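Local coordinates for lipoprotein (Mycoplasma mycoides subsp. capri, PDB 7ADK) that acts with a partner surface protein to promote dissociation of antibody from antigen, probably as a chymotrypsin-like (PA clan) protease that cleaves immunoglobulin, at residues V268-G273 with F672-L676; L600-Y606 with F706-L712; N742-E746 with Y803-Y808. One frame throughout, in Å; residues are numbered along the deposited sequence.

Contact 1. Residues V268-G273 with F672-L676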
ATOM      1  N   VAL B 268     -11.002   6.582  -0.934  1.00 58.61           N
ATOM      2  CA  VAL B 268     -10.461   5.209  -0.818  1.00 58.61           C
ATOM      3  C   VAL B 268      -9.891   4.680  -2.152  1.00 58.61           C
ATOM      4  O   VAL B 268      -9.986   5.360  -3.168  1.00 58.61           O
ATOM      5  CB  VAL B 268     -11.467   4.315  -0.051  1.00 58.61           C
ATOM      6  CG1 VAL B 268     -12.684   3.921  -0.861  1.00 58.61           C
ATOM      7  CG2 VAL B 268     -10.865   3.041   0.537  1.00 58.61           C
ATOM      8  N   VAL B 269      -9.219   3.520  -2.155  1.00 59.54           N
ATOM      9  CA  VAL B 269      -8.219   3.197  -3.190  1.00 59.54           C
ATOM     10  C   VAL B 269      -8.126   1.763  -3.740  1.00 59.54           C
ATOM     11  O   VAL B 269      -7.642   1.583  -4.848  1.00 59.54           O
ATOM     12  CB  VAL B 269      -6.853   3.597  -2.648  1.00 59.54           C
ATOM     13  CG1 VAL B 269      -6.413   2.678  -1.521  1.00 59.54           C
ATOM     14  CG2 VAL B 269      -5.778   3.535  -3.716  1.00 59.54           C
ATOM     15  N   ASP B 270      -8.498   0.720  -3.002  1.00 58.22           N
ATOM     16  CA  ASP B 270      -8.330  -0.677  -3.462  1.00 58.22           C
ATOM     17  C   ASP B 270      -9.615  -1.487  -3.236  1.00 58.22           C
ATOM     18  O   ASP B 270      -9.621  -2.687  -3.449  1.00 58.22           O
ATOM     19  CB  ASP B 270      -7.123  -1.381  -2.797  1.00 58.22           C
ATOM     20  CG  ASP B 270      -5.691  -0.844  -3.013  1.00 58.22           C
ATOM     21  OD1 ASP B 270      -5.302  -0.538  -4.159  1.00 58.22           O
ATOM     22  OD2 ASP B 270      -4.916  -0.813  -2.025  1.00 58.22           O
ATOM     23  N   SER B 271     -10.689  -0.846  -2.770  1.00 59.09           N
ATOM     24  CA  SER B 271     -11.903  -1.476  -2.247  1.00 59.09           C
ATOM     25  C   SER B 271     -13.114  -1.164  -3.125  1.00 59.09           C
ATOM     26  O   SER B 271     -13.165  -0.102  -3.727  1.00 59.09           O
ATOM     27  CB  SER B 271     -12.137  -1.003  -0.813  1.00 59.09           C
ATOM     28  OG  SER B 271     -13.176  -1.754  -0.239  1.00 59.09           O
ATOM     29  N   LEU B 272     -14.078  -2.082  -3.220  1.00 61.14           N
ATOM     30  CA  LEU B 272     -15.328  -1.928  -3.979  1.00 61.14           C
ATOM     31  C   LEU B 272     -16.530  -1.791  -3.037  1.00 61.14           C
ATOM     32  O   LEU B 272     -16.825  -2.716  -2.294  1.00 61.14           O
ATOM     33  CB  LEU B 272     -15.566  -3.163  -4.865  1.00 61.14           C
ATOM     34  CG  LEU B 272     -14.428  -3.544  -5.813  1.00 61.14           C
ATOM     35  CD1 LEU B 272     -14.820  -4.798  -6.590  1.00 61.14           C
ATOM     36  CD2 LEU B 272     -14.074  -2.405  -6.754  1.00 61.14           C
ATOM     37  N   GLY B 273     -17.285  -0.699  -3.104  1.00 63.79           N
ATOM     38  CA  GLY B 273     -18.483  -0.534  -2.275  1.00 63.79           C
ATOM     39  C   GLY B 273     -19.686  -1.400  -2.681  1.00 63.79           C
ATOM     40  O   GLY B 273     -20.281  -2.036  -1.818  1.00 63.79           O
ATOM     41  N   PHE B 672     -13.680   2.961   4.534  1.00 63.69           N
ATOM     42  CA  PHE B 672     -14.000   1.633   4.002  1.00 63.69           C
ATOM     43  C   PHE B 672     -12.800   0.685   3.837  1.00 63.69           C
ATOM     44  O   PHE B 672     -13.017  -0.498   3.600  1.00 63.69           O
ATOM     45  CB  PHE B 672     -14.706   1.803   2.648  1.00 63.69           C
ATOM     46  CG  PHE B 672     -16.100   2.415   2.619  1.00 63.69           C
ATOM     47  CD1 PHE B 672     -16.890   2.541   3.775  1.00 63.69           C
ATOM     48  CD2 PHE B 672     -16.627   2.820   1.379  1.00 63.69           C
ATOM     49  CE1 PHE B 672     -18.173   3.100   3.693  1.00 63.69           C
ATOM     50  CE2 PHE B 672     -17.907   3.391   1.298  1.00 63.69           C
ATOM     51  CZ  PHE B 672     -18.674   3.541   2.458  1.00 63.69           C
ATOM     52  N   TYR B 673     -11.548   1.146   3.956  1.00 61.58           N
ATOM     53  CA  TYR B 673     -10.393   0.534   3.278  1.00 61.58           C
ATOM     54  C   TYR B 673     -10.188  -0.984   3.429  1.00 61.58           C
ATOM     55  O   TYR B 673     -10.147  -1.696   2.429  1.00 61.58           O
ATOM     56  CB  TYR B 673      -9.109   1.292   3.642  1.00 61.58           C
ATOM     57  CG  TYR B 673      -7.888   0.791   2.884  1.00 61.58           C
ATOM     58  CD1 TYR B 673      -7.918   0.764   1.482  1.00 61.58           C
ATOM     59  CD2 TYR B 673      -6.750   0.304   3.557  1.00 61.58           C
ATOM     60  CE1 TYR B 673      -6.849   0.229   0.757  1.00 61.58           C
ATOM     61  CE2 TYR B 673      -5.675  -0.239   2.825  1.00 61.58           C
ATOM     62  CZ  TYR B 673      -5.723  -0.276   1.419  1.00 61.58           C
ATOM     63  OH  TYR B 673      -4.679  -0.742   0.687  1.00 61.58           O
ATOM     64  N   ASN B 674     -10.066  -1.494   4.651  1.00 63.02           N
ATOM     65  CA  ASN B 674      -9.917  -2.928   4.942  1.00 63.02           C
ATOM     66  C   ASN B 674     -11.139  -3.484   5.699  1.00 63.02           C
ATOM     67  O   ASN B 674     -11.044  -4.469   6.429  1.00 63.02           O
ATOM     68  CB  ASN B 674      -8.563  -3.151   5.659  1.00 63.02           C
ATOM     69  CG  ASN B 674      -7.430  -3.536   4.729  1.00 63.02           C
ATOM     70  OD1 ASN B 674      -7.583  -4.290   3.788  1.00 63.02           O
ATOM     71  ND2 ASN B 674      -6.227  -3.099   5.008  1.00 63.02           N
ATOM     72  N   LYS B 675     -12.293  -2.814   5.583  1.00 63.45           N
ATOM     73  CA  LYS B 675     -13.415  -2.950   6.521  1.00 63.45           C
ATOM     74  C   LYS B 675     -14.677  -3.574   5.914  1.00 63.45           C
ATOM     75  O   LYS B 675     -15.542  -4.025   6.656  1.00 63.45           O
ATOM     76  CB  LYS B 675     -13.683  -1.575   7.153  1.00 63.45           C
ATOM     77  CG  LYS B 675     -12.497  -0.912   7.873  1.00 63.45           C
ATOM     78  CD  LYS B 675     -12.067  -1.664   9.138  1.00 63.45           C
ATOM     79  CE  LYS B 675     -11.053  -0.838   9.935  1.00 63.45           C
ATOM     80  NZ  LYS B 675     -10.760  -1.434  11.254  1.00 63.45           N
ATOM     81  N   LEU B 676     -14.788  -3.631   4.585  1.00 68.48           N
ATOM     82  CA  LEU B 676     -15.941  -4.164   3.834  1.00 68.48           C
ATOM     83  C   LEU B 676     -15.892  -5.691   3.603  1.00 68.48           C
ATOM     84  O   LEU B 676     -16.803  -6.232   2.989  1.00 68.48           O
ATOM     85  CB  LEU B 676     -16.053  -3.390   2.496  1.00 68.48           C
ATOM     86  CG  LEU B 676     -16.972  -2.157   2.512  1.00 68.48           C
ATOM     87  CD1 LEU B 676     -16.696  -1.202   3.664  1.00 68.48           C
ATOM     88  CD2 LEU B 676     -16.818  -1.388   1.210  1.00 68.48           C
TER
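Two irregular loops of a PA-clan peptidase family member, 399 residues apart at their closest ends, meet here in a buried contact that joins the loop before strand 289-293 to the one between helices 651-655 and 688-691. Residues 268-273 follow a path that bends at Val-269 and Asp-270, and 672-676 make a tight turn closed by Lys-675 N to Phe-672 O (3.1 Å). Tyr-673 gives the most surface. Its CA-to-CB bond runs sideways, yet the ring is long enough to carry the hydroxyl across, where OH donates a hydrogen bond to Asp-270 OD2 (2.7 Å). A tyrosine suits the place by combining an apolar flank with a polar tip that gives the buried carboxylate a donor.

The flank is met by valines. Val-268 CG2 sits near the plane of the ring, 3.8 Å from Tyr-673 CD1 and 3.7 Å from Tyr-673 CA, its compact side chain fitting the start of the turn. Val-269 CG1 approaches Tyr-673 CE1 to 3.4 Å. Tyr-645 meets the same ring and also touches Val-269, while the carbonyl of Tyr-673 accepts a hydrogen bond from Thr-476. At the end of the turn, Lys-675, which takes no part in the contact with 268-273, packs on Ser-680 of the putative immunoglobulin-blocking virulence protein.

Leu-676 covers the far end, where the other loop offers mostly main chain. A flexible leucine can lie along such a surface: CD2 of Leu-676 is 3.9 Å from Ser-271 OG, 3.7 Å from Leu-272 O and 4.0 Å from Gly-273 CA.

Contact 2. Residues L600-Y606 with F706-L712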
ATOM      1  N   LEU B 600     -28.288  18.795 -16.758  1.00 66.75           N
ATOM      2  CA  LEU B 600     -27.933  19.027 -15.347  1.00 66.75           C
ATOM      3  C   LEU B 600     -28.181  20.474 -14.865  1.00 66.75           C
ATOM      4  O   LEU B 600     -28.083  20.750 -13.677  1.00 66.75           O
ATOM      5  CB  LEU B 600     -26.459  18.621 -15.107  1.00 66.75           C
ATOM      6  CG  LEU B 600     -26.251  17.302 -14.336  1.00 66.75           C
ATOM      7  CD1 LEU B 600     -24.757  17.077 -14.147  1.00 66.75           C
ATOM      8  CD2 LEU B 600     -26.869  17.305 -12.939  1.00 66.75           C
ATOM      9  N   LEU B 601     -28.487  21.396 -15.782  1.00 71.05           N
ATOM     10  CA  LEU B 601     -28.767  22.812 -15.516  1.00 71.05           C
ATOM     11  C   LEU B 601     -30.254  23.097 -15.222  1.00 71.05           C
ATOM     12  O   LEU B 601     -30.557  24.051 -14.502  1.00 71.05           O
ATOM     13  CB  LEU B 601     -28.272  23.630 -16.720  1.00 71.05           C
ATOM     14  CG  LEU B 601     -26.733  23.631 -16.851  1.00 71.05           C
ATOM     15  CD1 LEU B 601     -26.341  23.903 -18.289  1.00 71.05           C
ATOM     16  CD2 LEU B 601     -26.079  24.698 -15.973  1.00 71.05           C
ATOM     17  N   ASN B 602     -31.175  22.271 -15.727  1.00 75.49           N
ATOM     18  CA  ASN B 602     -32.591  22.341 -15.370  1.00 75.49           C
ATOM     19  C   ASN B 602     -32.800  21.980 -13.892  1.00 75.49           C
ATOM     20  O   ASN B 602     -32.129  21.100 -13.356  1.00 75.49           O
ATOM     21  CB  ASN B 602     -33.432  21.431 -16.269  1.00 75.49           C
ATOM     22  CG  ASN B 602     -33.417  21.688 -17.761  1.00 75.49           C
ATOM     23  OD1 ASN B 602     -33.975  20.925 -18.527  1.00 75.49           O
ATOM     24  ND2 ASN B 602     -32.789  22.730 -18.240  1.00 75.49           N
ATOM     25  N   GLU B 603     -33.723  22.654 -13.211  1.00 77.42           N
ATOM     26  CA  GLU B 603     -33.821  22.558 -11.747  1.00 77.42           C
ATOM     27  C   GLU B 603     -34.309  21.190 -11.243  1.00 77.42           C
ATOM     28  O   GLU B 603     -33.847  20.705 -10.211  1.00 77.42           O
ATOM     29  CB  GLU B 603     -34.710  23.701 -11.231  1.00 77.42           C
ATOM     30  CG  GLU B 603     -34.584  24.003  -9.731  1.00 77.42           C
ATOM     31  CD  GLU B 603     -33.158  24.364  -9.297  1.00 77.42           C
ATOM     32  OE1 GLU B 603     -32.811  24.147  -8.114  1.00 77.42           O
ATOM     33  OE2 GLU B 603     -32.369  24.872 -10.121  1.00 77.42           O
ATOM     34  N   GLN B 604     -35.201  20.528 -11.980  1.00 78.56           N
ATOM     35  CA  GLN B 604     -35.667  19.191 -11.631  1.00 78.56           C
ATOM     36  C   GLN B 604     -34.602  18.110 -11.846  1.00 78.56           C
ATOM     37  O   GLN B 604     -34.684  17.060 -11.222  1.00 78.56           O
ATOM     38  CB  GLN B 604     -36.989  18.861 -12.350  1.00 78.56           C
ATOM     39  CG  GLN B 604     -36.914  18.364 -13.805  1.00 78.56           C
ATOM     40  CD  GLN B 604     -36.558  19.419 -14.845  1.00 78.56           C
ATOM     41  OE1 GLN B 604     -36.329  20.585 -14.561  1.00 78.56           O
ATOM     42  NE2 GLN B 604     -36.494  19.050 -16.098  1.00 78.56           N
ATOM     43  N   THR B 605     -33.595  18.342 -12.692  1.00 73.61           N
ATOM     44  CA  THR B 605     -32.475  17.403 -12.836  1.00 73.61           C
ATOM     45  C   THR B 605     -31.482  17.565 -11.703  1.00 73.61           C
ATOM     46  O   THR B 605     -31.131  16.577 -11.072  1.00 73.61           O
ATOM     47  CB  THR B 605     -31.710  17.564 -14.140  1.00 73.61           C
ATOM     48  OG1 THR B 605     -32.578  17.588 -15.239  1.00 73.61           O
ATOM     49  CG2 THR B 605     -30.739  16.410 -14.366  1.00 73.61           C
ATOM     50  N   TYR B 606     -31.041  18.791 -11.414  1.00 70.51           N
ATOM     51  CA  TYR B 606     -30.060  19.027 -10.358  1.00 70.51           C
ATOM     52  C   TYR B 606     -30.568  18.530  -9.002  1.00 70.51           C
ATOM     53  O   TYR B 606     -29.823  17.910  -8.249  1.00 70.51           O
ATOM     54  CB  TYR B 606     -29.684  20.514 -10.320  1.00 70.51           C
ATOM     55  CG  TYR B 606     -28.514  20.802  -9.401  1.00 70.51           C
ATOM     56  CD1 TYR B 606     -27.206  20.544  -9.846  1.00 70.51           C
ATOM     57  CD2 TYR B 606     -28.729  21.211  -8.077  1.00 70.51           C
ATOM     58  CE1 TYR B 606     -26.119  20.627  -8.964  1.00 70.51           C
ATOM     59  CE2 TYR B 606     -27.649  21.278  -7.182  1.00 70.51           C
ATOM     60  CZ  TYR B 606     -26.352  20.953  -7.618  1.00 70.51           C
ATOM     61  OH  TYR B 606     -25.340  20.916  -6.726  1.00 70.51           O
ATOM     62  N   PHE B 706     -21.834  28.283 -11.495  1.00 69.99           N
ATOM     63  CA  PHE B 706     -23.268  28.429 -11.258  1.00 69.99           C
ATOM     64  C   PHE B 706     -23.557  28.363  -9.763  1.00 69.99           C
ATOM     65  O   PHE B 706     -23.516  27.314  -9.131  1.00 69.99           O
ATOM     66  CB  PHE B 706     -24.030  27.375 -12.052  1.00 69.99           C
ATOM     67  CG  PHE B 706     -23.817  27.506 -13.542  1.00 69.99           C
ATOM     68  CD1 PHE B 706     -24.379  28.584 -14.252  1.00 69.99           C
ATOM     69  CD2 PHE B 706     -22.985  26.591 -14.209  1.00 69.99           C
ATOM     70  CE1 PHE B 706     -24.105  28.727 -15.618  1.00 69.99           C
ATOM     71  CE2 PHE B 706     -22.742  26.720 -15.581  1.00 69.99           C
ATOM     72  CZ  PHE B 706     -23.301  27.794 -16.287  1.00 69.99           C
ATOM     73  N   ILE B 707     -23.802  29.518  -9.168  1.00 73.91           N
ATOM     74  CA  ILE B 707     -23.631  29.716  -7.733  1.00 73.91           C
ATOM     75  C   ILE B 707     -24.596  28.930  -6.839  1.00 73.91           C
ATOM     76  O   ILE B 707     -24.172  28.325  -5.861  1.00 73.91           O
ATOM     77  CB  ILE B 707     -23.621  31.233  -7.495  1.00 73.91           C
ATOM     78  CG1 ILE B 707     -22.309  31.854  -8.025  1.00 73.91           C
ATOM     79  CG2 ILE B 707     -23.872  31.603  -6.048  1.00 73.91           C
ATOM     80  CD1 ILE B 707     -21.003  31.115  -7.780  1.00 73.91           C
ATOM     81  N   ASP B 708     -25.869  28.854  -7.197  1.00 78.58           N
ATOM     82  CA  ASP B 708     -26.868  28.029  -6.517  1.00 78.58           C
ATOM     83  C   ASP B 708     -26.823  26.536  -6.926  1.00 78.58           C
ATOM     84  O   ASP B 708     -27.753  25.784  -6.630  1.00 78.58           O
ATOM     85  CB  ASP B 708     -28.260  28.666  -6.659  1.00 78.58           C
ATOM     86  CG  ASP B 708     -28.832  28.765  -8.076  1.00 78.58           C
ATOM     87  OD1 ASP B 708     -28.113  28.589  -9.079  1.00 78.58           O
ATOM     88  OD2 ASP B 708     -30.040  29.052  -8.190  1.00 78.58           O
ATOM     89  N   LYS B 709     -25.740  26.096  -7.589  1.00 68.82           N
ATOM     90  CA  LYS B 709     -25.520  24.740  -8.111  1.00 68.82           C
ATOM     91  C   LYS B 709     -24.123  24.242  -7.708  1.00 68.82           C
ATOM     92  O   LYS B 709     -23.208  24.255  -8.532  1.00 68.82           O
ATOM     93  CB  LYS B 709     -25.637  24.710  -9.641  1.00 68.82           C
ATOM     94  CG  LYS B 709     -26.830  25.359 -10.320  1.00 68.82           C
ATOM     95  CD  LYS B 709     -28.102  24.556 -10.359  1.00 68.82           C
ATOM     96  CE  LYS B 709     -28.963  25.121 -11.476  1.00 68.82           C
ATOM     97  NZ  LYS B 709     -30.202  24.382 -11.716  1.00 68.82           N
ATOM     98  N   PRO B 710     -23.899  23.816  -6.454  1.00 68.31           N
ATOM     99  CA  PRO B 710     -22.581  23.367  -6.032  1.00 68.31           C
ATOM    100  C   PRO B 710     -22.022  22.277  -6.944  1.00 68.31           C
ATOM    101  O   PRO B 710     -22.732  21.355  -7.342  1.00 68.31           O
ATOM    102  CB  PRO B 710     -22.682  22.949  -4.568  1.00 68.31           C
ATOM    103  CG  PRO B 710     -24.176  22.825  -4.321  1.00 68.31           C
ATOM    104  CD  PRO B 710     -24.821  23.763  -5.339  1.00 68.31           C
ATOM    105  N   GLY B 711     -20.769  22.450  -7.334  1.00 63.43           N
ATOM    106  CA  GLY B 711     -20.042  21.644  -8.298  1.00 63.43           C
ATOM    107  C   GLY B 711     -20.474  21.683  -9.761  1.00 63.43           C
ATOM    108  O   GLY B 711     -20.047  20.795 -10.499  1.00 63.43           O
ATOM    109  N   LEU B 712     -21.245  22.659 -10.234  1.00 61.42           N
ATOM    110  CA  LEU B 712     -21.411  22.927 -11.670  1.00 61.42           C
ATOM    111  C   LEU B 712     -20.551  24.118 -12.090  1.00 61.42           C
ATOM    112  O   LEU B 712     -20.503  25.161 -11.424  1.00 61.42           O
ATOM    113  CB  LEU B 712     -22.864  23.201 -12.078  1.00 61.42           C
ATOM    114  CG  LEU B 712     -23.906  22.104 -11.821  1.00 61.42           C
ATOM    115  CD1 LEU B 712     -25.194  22.468 -12.565  1.00 61.42           C
ATOM    116  CD2 LEU B 712     -23.499  20.724 -12.313  1.00 61.42           C
TER
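The CA-to-CB bond of Leu-712 points toward the other segment, and Leu-712 CD1 lies 4.2 Å from Leu-601 CD2, 3.9 Å from Tyr-606 CD1 and 3.5 Å from Leu-600 O. Leu-601 CD2 also sits over the face of the Phe-706 ring, a CH-pi contact 4.0 Å from the centroid. Branched leucines fill the gaps between the rings. The scaffold is two successive beta turns, type I from Phe-706 to Lys-709 and type II from Lys-709 to Leu-712, leading into strand 712-714 of the peptidase's mixed sheet. Pro-710 and Gly-711, with its positive phi, suit the central positions of the type II turn. Tyr-606, on the short helix 603-606, donates from OH to Pro-710 O (2.7 Å), and the ring of Phe-697 meets it with planes about 10° apart. Lys-709 lays its CD over the Tyr-606 face, 4.2 Å from the centroid, so that its aliphatic part stays in apolar surroundings while NZ reaches Leu-601 O (2.8 Å) and, at the exposed edge, forms a salt bridge to Glu-603 OE2 (2.7 Å).

Contact 3. Residues N742-E746 with Y803-Y808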
ATOM      1  N   ASN B 742      -9.449  25.494 -22.537  1.00 71.25           N
ATOM      2  CA  ASN B 742     -10.484  24.619 -21.994  1.00 71.25           C
ATOM      3  C   ASN B 742     -11.872  25.298 -22.036  1.00 71.25           C
ATOM      4  O   ASN B 742     -12.050  26.437 -21.610  1.00 71.25           O
ATOM      5  CB  ASN B 742     -10.110  24.215 -20.562  1.00 71.25           C
ATOM      6  CG  ASN B 742      -9.308  22.938 -20.449  1.00 71.25           C
ATOM      7  OD1 ASN B 742      -9.836  21.894 -20.108  1.00 71.25           O
ATOM      8  ND2 ASN B 742      -8.021  22.962 -20.666  1.00 71.25           N
ATOM      9  N   TYR B 743     -12.876  24.576 -22.519  1.00 68.91           N
ATOM     10  CA  TYR B 743     -14.242  25.018 -22.759  1.00 68.91           C
ATOM     11  C   TYR B 743     -15.286  23.921 -22.475  1.00 68.91           C
ATOM     12  O   TYR B 743     -14.992  22.727 -22.531  1.00 68.91           O
ATOM     13  CB  TYR B 743     -14.326  25.497 -24.214  1.00 68.91           C
ATOM     14  CG  TYR B 743     -15.722  25.876 -24.649  1.00 68.91           C
ATOM     15  CD1 TYR B 743     -16.273  27.115 -24.295  1.00 68.91           C
ATOM     16  CD2 TYR B 743     -16.519  24.940 -25.321  1.00 68.91           C
ATOM     17  CE1 TYR B 743     -17.601  27.426 -24.611  1.00 68.91           C
ATOM     18  CE2 TYR B 743     -17.851  25.235 -25.620  1.00 68.91           C
ATOM     19  CZ  TYR B 743     -18.389  26.488 -25.284  1.00 68.91           C
ATOM     20  OH  TYR B 743     -19.643  26.796 -25.674  1.00 68.91           O
ATOM     21  N   GLY B 744     -16.529  24.316 -22.218  1.00 63.40           N
ATOM     22  CA  GLY B 744     -17.696  23.444 -22.078  1.00 63.40           C
ATOM     23  C   GLY B 744     -18.299  23.421 -20.676  1.00 63.40           C
ATOM     24  O   GLY B 744     -17.806  24.082 -19.762  1.00 63.40           O
ATOM     25  N   LEU B 745     -19.390  22.675 -20.510  1.00 59.03           N
ATOM     26  CA  LEU B 745     -19.988  22.409 -19.203  1.00 59.03           C
ATOM     27  C   LEU B 745     -19.103  21.419 -18.445  1.00 59.03           C
ATOM     28  O   LEU B 745     -18.706  20.400 -19.010  1.00 59.03           O
ATOM     29  CB  LEU B 745     -21.420  21.883 -19.397  1.00 59.03           C
ATOM     30  CG  LEU B 745     -22.143  21.445 -18.109  1.00 59.03           C
ATOM     31  CD1 LEU B 745     -22.373  22.602 -17.158  1.00 59.03           C
ATOM     32  CD2 LEU B 745     -23.499  20.853 -18.454  1.00 59.03           C
ATOM     33  N   GLU B 746     -18.809  21.679 -17.178  1.00 60.38           N
ATOM     34  CA  GLU B 746     -17.964  20.817 -16.361  1.00 60.38           C
ATOM     35  C   GLU B 746     -18.470  20.647 -14.927  1.00 60.38           C
ATOM     36  O   GLU B 746     -19.250  21.443 -14.412  1.00 60.38           O
ATOM     37  CB  GLU B 746     -16.497  21.274 -16.392  1.00 60.38           C
ATOM     38  CG  GLU B 746     -15.879  21.198 -17.789  1.00 60.38           C
ATOM     39  CD  GLU B 746     -14.350  21.250 -17.842  1.00 60.38           C
ATOM     40  OE1 GLU B 746     -13.680  21.441 -16.813  1.00 60.38           O
ATOM     41  OE2 GLU B 746     -13.795  21.145 -18.953  1.00 60.38           O
ATOM     42  N   TYR B 803     -21.682  36.360 -25.143  1.00 73.73           N
ATOM     43  CA  TYR B 803     -21.317  35.014 -24.688  1.00 73.73           C
ATOM     44  C   TYR B 803     -22.483  34.202 -24.098  1.00 73.73           C
ATOM     45  O   TYR B 803     -23.354  34.713 -23.396  1.00 73.73           O
ATOM     46  CB  TYR B 803     -20.190  35.110 -23.670  1.00 73.73           C
ATOM     47  CG  TYR B 803     -19.703  33.771 -23.160  1.00 73.73           C
ATOM     48  CD1 TYR B 803     -18.927  32.958 -23.998  1.00 73.73           C
ATOM     49  CD2 TYR B 803     -20.078  33.318 -21.873  1.00 73.73           C
ATOM     50  CE1 TYR B 803     -18.558  31.673 -23.575  1.00 73.73           C
ATOM     51  CE2 TYR B 803     -19.695  32.041 -21.450  1.00 73.73           C
ATOM     52  CZ  TYR B 803     -18.958  31.206 -22.309  1.00 73.73           C
ATOM     53  OH  TYR B 803     -18.634  29.950 -21.931  1.00 73.73           O
ATOM     54  N   LYS B 804     -22.428  32.883 -24.310  1.00 73.47           N
ATOM     55  CA  LYS B 804     -23.356  31.855 -23.835  1.00 73.47           C
ATOM     56  C   LYS B 804     -22.600  30.541 -23.603  1.00 73.47           C
ATOM     57  O   LYS B 804     -21.589  30.310 -24.248  1.00 73.47           O
ATOM     58  CB  LYS B 804     -24.519  31.730 -24.829  1.00 73.47           C
ATOM     59  CG  LYS B 804     -24.146  31.544 -26.316  1.00 73.47           C
ATOM     60  CD  LYS B 804     -25.288  31.996 -27.236  1.00 73.47           C
ATOM     61  CE  LYS B 804     -25.388  33.532 -27.311  1.00 73.47           C
ATOM     62  NZ  LYS B 804     -26.698  34.003 -27.805  1.00 73.47           N
ATOM     63  N   LEU B 805     -23.083  29.673 -22.709  1.00 67.51           N
ATOM     64  CA  LEU B 805     -22.406  28.394 -22.418  1.00 67.51           C
ATOM     65  C   LEU B 805     -22.361  27.471 -23.650  1.00 67.51           C
ATOM     66  O   LEU B 805     -21.442  26.671 -23.788  1.00 67.51           O
ATOM     67  CB  LEU B 805     -23.050  27.714 -21.192  1.00 67.51           C
ATOM     68  CG  LEU B 805     -22.709  26.221 -20.971  1.00 67.51           C
ATOM     69  CD1 LEU B 805     -21.238  25.974 -20.679  1.00 67.51           C
ATOM     70  CD2 LEU B 805     -23.491  25.666 -19.800  1.00 67.51           C
ATOM     71  N   GLY B 806     -23.313  27.588 -24.570  1.00 66.39           N
ATOM     72  CA  GLY B 806     -23.398  26.765 -25.771  1.00 66.39           C
ATOM     73  C   GLY B 806     -24.070  25.418 -25.537  1.00 66.39           C
ATOM     74  O   GLY B 806     -23.724  24.677 -24.619  1.00 66.39           O
ATOM     75  N   GLN B 807     -25.009  25.070 -26.412  1.00 73.00           N
ATOM     76  CA  GLN B 807     -25.725  23.797 -26.384  1.00 73.00           C
ATOM     77  C   GLN B 807     -25.108  22.817 -27.384  1.00 73.00           C
ATOM     78  O   GLN B 807     -25.029  23.091 -28.581  1.00 73.00           O
ATOM     79  CB  GLN B 807     -27.197  24.071 -26.687  1.00 73.00           C
ATOM     80  CG  GLN B 807     -28.049  22.802 -26.687  1.00 73.00           C
ATOM     81  CD  GLN B 807     -29.362  23.039 -27.385  1.00 73.00           C
ATOM     82  OE1 GLN B 807     -29.482  22.804 -28.573  1.00 73.00           O
ATOM     83  NE2 GLN B 807     -30.365  23.544 -26.714  1.00 73.00           N
ATOM     84  N   TYR B 808     -24.688  21.657 -26.897  1.00 65.37           N
ATOM     85  CA  TYR B 808     -23.936  20.687 -27.670  1.00 65.37           C
ATOM     86  C   TYR B 808     -24.087  19.270 -27.116  1.00 65.37           C
ATOM     87  O   TYR B 808     -24.308  19.067 -25.929  1.00 65.37           O
ATOM     88  CB  TYR B 808     -22.457  21.118 -27.735  1.00 65.37           C
ATOM     89  CG  TYR B 808     -21.652  21.026 -26.454  1.00 65.37           C
ATOM     90  CD1 TYR B 808     -21.482  22.149 -25.629  1.00 65.37           C
ATOM     91  CD2 TYR B 808     -21.024  19.818 -26.115  1.00 65.37           C
ATOM     92  CE1 TYR B 808     -20.721  22.052 -24.455  1.00 65.37           C
ATOM     93  CE2 TYR B 808     -20.277  19.715 -24.939  1.00 65.37           C
ATOM     94  CZ  TYR B 808     -20.134  20.825 -24.096  1.00 65.37           C
ATOM     95  OH  TYR B 808     -19.468  20.712 -22.921  1.00 65.37           O
TER
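Tyr-743 turns the end of its ring towards 803-808: its OH gives a weak hydrogen bond to Leu-805 O (2.6 Å), and its CE1 lies at the edge of the Tyr-803 ring, 3.8 Å from Tyr-803 OH, a hydroxyl that is itself bonded to Asp-714. Gly-744 follows, in a break of strand 737-747. A CB here would clash with the hydroxyl of Tyr-808, whose OH comes within 3.4 Å of Gly-744 CA, and would press on the preceding carbonyl as well. At Leu-745 the strand resumes; its N donates to Tyr-808 OH (3.1 Å), and its CD1 packs 4.2 Å from Leu-805 CD2. Strands 737-747 and 807-809 both pair with strand 783-792, in a mixed sheet consistent with one of the two beta-barrels of PA-clan peptidases. Across the contact each hydrogen bond joins a tyrosine hydroxyl to a main-chain atom, so long phenol side chains bridge a gap that direct strand pairing does not close, while Leu-745 and Leu-805 pack beside them, probably keeping water away.

In the fold
From the N terminus, residues 268-273, which lie before the first strand of the larger antiparallel sheet, wait for 672-676 to close the longest loop, contact 1. Within that span the chain passes 600-606, whose partner 706-712 comes only after 672-676, so contacts 1 and 2 cross. They do not touch, their nearest atoms being about 19 Å apart. Contact 3 opens at 742 and closes at 803-808, in series after both. Contacts 2 and 3 form continuous packing: Leu-601 meets both Leu-805 and Leu-745, and Phe-706 also reaches Leu-805. Together they bind the helix 603-606 region and the turns before strand 712-714 to the mixed sheet, whereas contact 1 joins the loops before strand 289-293 and helix 688-691.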